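Local coordinates for lambda phage protein with carbohydrate-binding module (Shewanella oneidensis, PDB 2A5Z), which is of unknown function but binds magnesium and, with its jelly-roll fold and carbohydrate-binding module, probably recognises sugars, at residues C[124-129]-C[177-182]. Residues are numbered along the deposited sequence; the frame is centred on the assembly and turned at random.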
loop_
_atom_site.group_PDB
_atom_site.type_symbol
_atom_site.label_atom_id
_atom_site.label_comp_id
_atom_site.label_asym_id
_atom_site.label_seq_id
_atom_site.Cartn_x
_atom_site.Cartn_y
_atom_site.Cartn_z
ATOM N N PHE C 124 -11.449 12.730 -14.566
ATOM C CA PHE C 124 -11.251 11.886 -15.743
ATOM C C PHE C 124 -11.212 12.678 -17.036
ATOM O O PHE C 124 -11.796 13.766 -17.130
ATOM C CB PHE C 124 -12.327 10.784 -15.818
ATOM C CG PHE C 124 -13.725 11.292 -16.083
ATOM C CD1 PHE C 124 -14.223 11.364 -17.389
ATOM C CD2 PHE C 124 -14.552 11.680 -15.034
ATOM C CE1 PHE C 124 -15.507 11.817 -17.637
ATOM C CE2 PHE C 124 -15.844 12.152 -15.280
ATOM C CZ PHE C 124 -16.320 12.210 -16.587
ATOM N N LYS C 125 -10.526 12.118 -18.032
ATOM C CA LYS C 125 -10.378 12.765 -19.332
ATOM C C LYS C 125 -10.979 11.895 -20.421
ATOM O O LYS C 125 -10.654 10.705 -20.539
ATOM C CB LYS C 125 -8.899 13.041 -19.644
ATOM C CG LYS C 125 -8.675 13.911 -20.893
ATOM C CD LYS C 125 -7.205 14.200 -21.155
ATOM C CE LYS C 125 -7.063 15.198 -22.318
ATOM N NZ LYS C 125 -5.654 15.466 -22.701
ATOM N N THR C 126 -11.845 12.496 -21.231
ATOM C CA THR C 126 -12.385 11.806 -22.393
ATOM C C THR C 126 -11.264 11.474 -23.396
ATOM O O THR C 126 -10.264 12.195 -23.469
ATOM C CB THR C 126 -13.515 12.604 -23.059
ATOM O OG1 THR C 126 -13.089 13.953 -23.289
ATOM C CG2 THR C 126 -14.744 12.599 -22.160
ATOM N N PRO C 127 -11.413 10.356 -24.139
ATOM C CA PRO C 127 -10.426 9.991 -25.161
ATOM C C PRO C 127 -10.379 11.021 -26.301
ATOM O O PRO C 127 -11.268 11.875 -26.395
ATOM C CB PRO C 127 -10.935 8.634 -25.672
ATOM C CG PRO C 127 -12.376 8.584 -25.322
ATOM C CD PRO C 127 -12.522 9.382 -24.065
ATOM N N SER C 128 -9.359 10.942 -27.157
ATOM C CA SER C 128 -9.220 11.884 -28.269
ATOM C C SER C 128 -10.191 11.614 -29.437
ATOM O O SER C 128 -10.361 12.465 -30.327
ATOM C CB SER C 128 -7.771 11.927 -28.757
ATOM O OG SER C 128 -7.387 10.668 -29.266
ATOM N N ALA C 129 -10.801 10.429 -29.436
ATOM C CA ALA C 129 -11.893 10.086 -30.349
ATOM C C ALA C 129 -12.913 9.268 -29.577
ATOM O O ALA C 129 -12.543 8.321 -28.864
ATOM C CB ALA C 129 -11.375 9.280 -31.554
ATOM N N TYR C 177 -26.053 14.391 -21.685
ATOM C CA TYR C 177 -25.191 15.532 -21.878
ATOM C C TYR C 177 -24.097 15.090 -22.854
ATOM O O TYR C 177 -23.395 14.115 -22.593
ATOM C CB TYR C 177 -24.604 16.004 -20.537
ATOM C CG TYR C 177 -23.683 17.193 -20.680
ATOM C CD1 TYR C 177 -24.173 18.495 -20.599
ATOM C CD2 TYR C 177 -22.322 17.013 -20.928
ATOM C CE1 TYR C 177 -23.328 19.588 -20.749
ATOM C CE2 TYR C 177 -21.472 18.093 -21.084
ATOM C CZ TYR C 177 -21.978 19.377 -20.991
ATOM O OH TYR C 177 -21.118 20.440 -21.157
ATOM N N ALA C 178 -23.966 15.786 -23.985
ATOM C CA ALA C 178 -22.940 15.433 -24.977
ATOM C C ALA C 178 -21.566 16.012 -24.613
ATOM O O ALA C 178 -21.414 17.215 -24.397
ATOM C CB ALA C 178 -23.373 15.839 -26.387
ATOM N N LEU C 179 -20.575 15.130 -24.527
ATOM C CA LEU C 179 -19.234 15.500 -24.085
ATOM C C LEU C 179 -18.336 15.879 -25.253
ATOM O O LEU C 179 -18.684 15.645 -26.410
ATOM C CB LEU C 179 -18.595 14.341 -23.310
ATOM C CG LEU C 179 -19.363 13.728 -22.139
ATOM C CD1 LEU C 179 -18.732 12.396 -21.781
ATOM C CD2 LEU C 179 -19.412 14.667 -20.924
ATOM N N SER C 180 -17.182 16.461 -24.941
ATOM C CA SER C 180 -16.170 16.761 -25.942
ATOM C C SER C 180 -14.986 15.815 -25.766
ATOM O O SER C 180 -14.703 15.385 -24.650
ATOM C CB SER C 180 -15.704 18.218 -25.816
ATOM O OG SER C 180 -16.730 19.124 -26.210
ATOM N N THR C 181 -14.306 15.493 -26.869
ATOM C CA THR C 181 -13.085 14.680 -26.828
ATOM C C THR C 181 -11.947 15.438 -26.133
ATOM O O THR C 181 -11.991 16.663 -26.022
ATOM C CB THR C 181 -12.615 14.243 -28.240
ATOM O OG1 THR C 181 -12.457 15.394 -29.086
ATOM C CG2 THR C 181 -13.600 13.270 -28.871
ATOM N N SER C 182 -10.955 14.697 -25.648
ATOM C CA SER C 182 -9.761 15.261 -24.988
ATOM C C SER C 182 -10.071 16.388 -23.993
ATOM O O SER C 182 -9.455 17.462 -24.029
ATOM C CB SER C 182 -8.762 15.730 -26.037
ATOM O OG SER C 182 -8.394 14.639 -26.864
HETATM O O HOH W 1 -6.317 13.598 -25.360
#
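Thr126, Pro127 and Ser128, where the chain leaves strand 119-125, meet Ser180 to Ser182, which lead from strand 169-178 towards strand 184-191; the touching parts run 92° apart and come nearest at Ser128 and Ser182, whose CA atoms lie 4.7 Å apart. Two hydrogen bonds fix the crossing: one is given by a side-chain hydroxyl and the other by a backbone N-H, each to a main-chain carbonyl of the facing loop. Thr126 gives its hydroxyl proton from OG1 to Ser180 O at a short 2.6 Å, reaching the oxygen in the carbonyl plane. Its chi1 of 51° sets OG1 between the backbone N and the carbonyl carbon, and the same oxygen accepts a hydrogen bond from the backbone N of Thr183, one residue past the segment. The methyl CG2 meanwhile turns to Leu179 CD1, 4.0 Å away, where both residues also pack on Tyr185 of strand 184-191. In the second bond Ser182 N donates to Pro127 O at 2.9 Å, nearly straight at the hydrogen (165°) but from well above the carbonyl plane. That carbonyl oxygen also rests against Thr181 CB at 3.3 Å. On the more open side, Ser182 OG sits 3.2 Å from Ser128 CA and shares a water with Lys125 NZ, whose bond to that water is weak. The extended lysine chain lays CE 3.6 Å from Ser182 C, while its ammonium forms a salt bridge with Glu84. Chemically, the hydroxyl of the buried Thr126 acts as both donor and acceptor, tying the exit of one strand to the turn that carries the chain from strand 169-178 into strand 184-191, the neighbour of strand 119-125 in the six-stranded sheet.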